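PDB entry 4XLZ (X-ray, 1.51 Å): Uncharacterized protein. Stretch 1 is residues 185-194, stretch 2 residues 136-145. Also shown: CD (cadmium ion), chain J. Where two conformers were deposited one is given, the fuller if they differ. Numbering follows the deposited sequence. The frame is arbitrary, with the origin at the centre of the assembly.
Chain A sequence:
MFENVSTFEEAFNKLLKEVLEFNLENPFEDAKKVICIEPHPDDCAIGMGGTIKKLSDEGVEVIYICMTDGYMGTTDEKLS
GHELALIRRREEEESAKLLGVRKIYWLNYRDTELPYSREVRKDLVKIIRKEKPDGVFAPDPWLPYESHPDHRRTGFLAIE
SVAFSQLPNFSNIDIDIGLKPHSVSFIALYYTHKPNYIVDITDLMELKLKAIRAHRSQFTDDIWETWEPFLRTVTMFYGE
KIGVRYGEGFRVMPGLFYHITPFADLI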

# COMPACT_ATOMS: atom_id res chain seq x y z
N SER A 185 -13.95 -4.93 29.49
CA SER A 185 -14.82 -4.07 30.34
C SER A 185 -14.42 -2.56 30.39
O SER A 185 -15.33 -1.73 30.46
CB SER A 185 -14.80 -4.54 31.80
OG SER A 185 -15.37 -5.87 31.72
N PHE A 186 -13.12 -2.28 30.32
CA PHE A 186 -12.74 -0.83 30.22
C PHE A 186 -11.47 -0.69 29.40
O PHE A 186 -10.58 -1.60 29.37
CB PHE A 186 -12.49 -0.19 31.66
CG PHE A 186 -11.29 -0.78 32.40
CD1 PHE A 186 -11.47 -1.86 33.28
CD2 PHE A 186 -9.99 -0.13 32.27
CE1 PHE A 186 -10.30 -2.32 33.96
CE2 PHE A 186 -8.87 -0.61 32.92
CZ PHE A 186 -9.03 -1.69 33.79
N ILE A 187 -11.42 0.51 28.82
CA ILE A 187 -10.11 1.03 28.23
C ILE A 187 -9.68 2.20 29.17
O ILE A 187 -10.54 3.02 29.63
CB ILE A 187 -10.41 1.62 26.88
CG1 ILE A 187 -10.67 0.43 25.97
CG2 ILE A 187 -9.14 2.39 26.34
CD1 ILE A 187 -11.26 1.01 24.59
N ALA A 188 -8.36 2.27 29.34
CA ALA A 188 -7.86 3.51 29.98
C ALA A 188 -6.70 4.02 29.16
O ALA A 188 -5.78 3.26 28.86
CB ALA A 188 -7.39 3.13 31.47
N LEU A 189 -6.72 5.33 28.85
CA LEU A 189 -5.67 5.92 27.96
C LEU A 189 -4.67 6.62 28.88
O LEU A 189 -5.04 7.51 29.67
CB LEU A 189 -6.29 6.93 27.01
CG LEU A 189 -7.36 6.20 26.13
CD1 LEU A 189 -7.90 7.36 25.26
CD2 LEU A 189 -6.75 5.09 25.28
N TYR A 190 -3.41 6.24 28.72
CA TYR A 190 -2.32 6.98 29.44
C TYR A 190 -1.62 7.91 28.47
O TYR A 190 -2.01 8.03 27.32
CB TYR A 190 -1.36 6.00 30.13
CG TYR A 190 -0.55 5.00 29.24
CD1 TYR A 190 -1.11 3.73 28.82
CD2 TYR A 190 0.71 5.36 28.77
CE1 TYR A 190 -0.32 2.92 28.05
CE2 TYR A 190 1.47 4.48 27.97
CZ TYR A 190 0.91 3.28 27.58
OH TYR A 190 1.73 2.47 26.82
N TYR A 191 -0.57 8.61 28.92
CA TYR A 191 0.05 9.64 28.10
C TYR A 191 -1.02 10.65 27.63
O TYR A 191 -1.15 10.92 26.39
CB TYR A 191 0.85 9.08 26.91
CG TYR A 191 2.19 8.39 27.14
CD1 TYR A 191 3.07 8.82 28.16
CD2 TYR A 191 2.58 7.33 26.31
CE1 TYR A 191 4.29 8.22 28.31
CE2 TYR A 191 3.85 6.69 26.44
CZ TYR A 191 4.68 7.17 27.48
OH TYR A 191 5.90 6.64 27.49
N THR A 192 -1.82 11.15 28.60
CA THR A 192 -3.01 11.97 28.24
C THR A 192 -2.94 13.36 28.80
O THR A 192 -2.47 13.55 29.96
CB THR A 192 -4.26 11.23 28.67
OG1 THR A 192 -5.40 11.97 28.19
CG2 THR A 192 -4.41 11.04 30.22
N HIS A 193 -3.33 14.31 27.97
CA HIS A 193 -3.52 15.73 28.43
C HIS A 193 -4.90 15.90 29.14
O HIS A 193 -5.12 16.97 29.76
CB HIS A 193 -3.36 16.65 27.20
CG HIS A 193 -3.68 18.11 27.40
ND1 HIS A 193 -4.66 18.74 26.67
CD2 HIS A 193 -3.11 19.09 28.17
CE1 HIS A 193 -4.72 20.01 27.01
NE2 HIS A 193 -3.81 20.25 27.92
N LYS A 194 -5.82 14.93 28.97
CA LYS A 194 -7.18 15.11 29.51
C LYS A 194 -7.51 13.97 30.45
O LYS A 194 -8.47 13.19 30.26
CB LYS A 194 -8.23 15.21 28.36
CG LYS A 194 -8.09 16.53 27.54
CD LYS A 194 -8.58 17.74 28.38
CE LYS A 194 -8.47 19.07 27.59
NZ LYS A 194 -8.89 20.11 28.55
CD CD J . -3.39 22.33 28.62
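Stretch 2 (136-145) VFAPDPWLPY

Stretch 2 lies beside stretch 1 as a neighbouring parallel β-strand. Residues 136-139 are extended and run with 186-190, the two N-to-C directions differing by 29° (signed crossing angle -29°) and the axes approaching to 4.5 Å. Ile187 pairs with Val136, Ala188 with Phe137, Leu189 with Ala138 and Tyr190 with Pro139, the CA atoms of each pair 4.8 to 5.1 Å apart. Beyond Pro139 the chain leaves the strand in a type I turn from Asp140 to Leu143, closed by Leu143 N to Asp140 O at 3.2 Å, and then continues through Pro144 to Tyr145.

The backbone ladder sets the register. Val136 N donates to Phe186 O (2.9 Å), Ala188 N to Val136 O (2.8 Å), Ala138 N to Ala188 O (3.2 Å), Tyr190 N to Ala138 O (2.9 Å) and Asp140 N to Tyr190 O (2.9 Å). This is the parallel rule: the even-numbered residues of each strand bond to the other strand, while the odd ones offer CA hydrogens, as in Ile187 CA to Val136 O and Leu189 CA to Ala138 O, both 3.1 Å. Pro139, which has no amide hydrogen to give, occupies one of these odd positions and costs the ladder nothing; its CA lies 3.4 Å from Tyr190 O.

Side chains sort by face. Ala188 and Phe137 share one, where the small methyl leaves room for the ring: Ala188 CB is 3.5 Å from Phe137 CE2. Phe186 turns its edge toward the face of Phe137 in an offset edge-to-face pair, planes at 86° and centroids 5.7 Å apart. Tyr190 also reaches Phe137, its CD1 4.1 Å from Phe137 CB, and sets a ring face over Pro139 N. The opposite face carries Ile187, Val136, Leu189 and Ala138. There Leu189 CD2 meets Ala138 CB at 4.4 Å, and Leu189 CD1 reaches past the strand end to the edge of the Trp142 ring, 4.2 Å from CZ3.

Past the strands polar side chains and waters join the contact. Thr192 OG1 donates to Asp140 OD1 at 2.7 Å, while Asp140 OD2 accepts from Trp142 N at 2.9 Å, so one carboxylate both ties the stretches together and braces its own turn. Two waters extend the link: water 1 donates to Asp140 O (2.7 Å) and Tyr191 O (2.8 Å), and water 2 donates to Asp140 OD1 (2.8 Å) while accepting from His193 N (2.7 Å).

Apolar groups pack beside this network. Leu143 CD1 lies 3.5 Å from Tyr191 O and 3.9 Å from His193 CB, and Pro144 CD comes within 3.7 Å of His193 CB. His193 thus rests its CB on stretch 2 while its NE2 binds cadmium at 2.2 Å, together with three waters and two atoms from elsewhere in the structure. In all, the contact buries 810 Å², both sides summed.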

# COMPACT_ATOMS: atom_id res chain seq x y z
N VAL A 136 -7.96 -2.81 29.14
CA VAL A 136 -6.81 -2.50 28.21
C VAL A 136 -6.36 -1.05 28.39
O VAL A 136 -7.25 -0.17 28.44
CB VAL A 136 -7.30 -2.79 26.72
CG1 VAL A 136 -6.15 -2.37 25.75
CG2 VAL A 136 -7.51 -4.23 26.50
N PHE A 137 -5.05 -0.91 28.53
CA PHE A 137 -4.44 0.42 28.63
C PHE A 137 -3.63 0.68 27.33
O PHE A 137 -2.96 -0.22 26.81
CB PHE A 137 -3.42 0.45 29.79
CG PHE A 137 -4.07 0.34 31.17
CD1 PHE A 137 -4.39 -0.90 31.66
CD2 PHE A 137 -4.29 1.48 31.94
CE1 PHE A 137 -5.04 -1.00 32.97
CE2 PHE A 137 -4.90 1.40 33.20
CZ PHE A 137 -5.26 0.14 33.74
N ALA A 138 -3.70 1.92 26.86
CA ALA A 138 -2.92 2.30 25.65
C ALA A 138 -2.68 3.81 25.68
O ALA A 138 -3.39 4.54 26.42
CB ALA A 138 -3.78 1.93 24.38
N PRO A 139 -1.75 4.32 24.85
CA PRO A 139 -1.61 5.79 24.76
C PRO A 139 -2.83 6.50 24.24
O PRO A 139 -3.52 5.92 23.38
CB PRO A 139 -0.43 6.00 23.77
CG PRO A 139 0.36 4.65 23.86
CD PRO A 139 -0.77 3.60 24.02
N ASP A 140 -3.07 7.71 24.67
CA ASP A 140 -4.16 8.53 24.13
C ASP A 140 -3.68 9.06 22.77
O ASP A 140 -2.79 9.90 22.70
CB ASP A 140 -4.34 9.69 25.14
CG ASP A 140 -5.42 10.65 24.72
OD1 ASP A 140 -5.87 11.48 25.59
OD2 ASP A 140 -5.86 10.64 23.54
N PRO A 141 -4.32 8.61 21.67
CA PRO A 141 -3.79 9.07 20.35
C PRO A 141 -4.16 10.50 20.04
O PRO A 141 -3.57 10.99 19.07
CB PRO A 141 -4.57 8.07 19.38
CG PRO A 141 -5.93 7.84 20.12
CD PRO A 141 -5.50 7.70 21.64
N TRP A 142 -4.94 11.11 20.86
CA TRP A 142 -5.28 12.54 20.63
C TRP A 142 -4.40 13.44 21.50
O TRP A 142 -4.67 14.68 21.56
CB TRP A 142 -6.72 12.80 21.04
CG TRP A 142 -7.66 12.01 20.09
CD1 TRP A 142 -7.95 12.31 18.78
CD2 TRP A 142 -8.33 10.79 20.43
NE1 TRP A 142 -8.82 11.33 18.27
CE2 TRP A 142 -9.07 10.40 19.27
CE3 TRP A 142 -8.46 10.06 21.61
CZ2 TRP A 142 -9.90 9.24 19.27
CZ3 TRP A 142 -9.22 8.86 21.60
CH2 TRP A 142 -9.94 8.50 20.43
N LEU A 143 -3.30 12.96 22.08
CA LEU A 143 -2.42 13.89 22.87
C LEU A 143 -1.94 15.01 21.96
O LEU A 143 -1.35 14.81 20.88
CB LEU A 143 -1.25 13.02 23.28
CG LEU A 143 -0.16 13.84 24.07
CD1 LEU A 143 -0.77 14.28 25.49
CD2 LEU A 143 1.11 12.98 24.32
N PRO A 144 -2.09 16.28 22.43
CA PRO A 144 -1.65 17.36 21.53
C PRO A 144 -0.17 17.33 21.26
O PRO A 144 0.66 17.04 22.19
CB PRO A 144 -2.09 18.66 22.30
CG PRO A 144 -3.33 18.17 23.15
CD PRO A 144 -2.95 16.70 23.54
N TYR A 145 0.22 17.63 20.05
CA TYR A 145 1.60 17.71 19.58
C TYR A 145 2.37 16.42 19.59
O TYR A 145 3.57 16.39 19.34
CB TYR A 145 2.39 18.81 20.42
CG TYR A 145 1.70 20.19 20.20
CD1 TYR A 145 1.79 20.79 18.95
CD2 TYR A 145 0.98 20.77 21.25
CE1 TYR A 145 1.10 22.06 18.74
CE2 TYR A 145 0.38 22.02 21.09
CZ TYR A 145 0.40 22.61 19.80
OH TYR A 145 -0.27 23.81 19.59
O HOH W 1 -0.48 9.53 24.05
O HOH W 2 -4.42 13.87 25.49
O HOH W 3 -5.22 22.13 27.38
O HOH W 4 -4.60 24.20 29.07
O HOH W 5 -2.09 21.71 30.57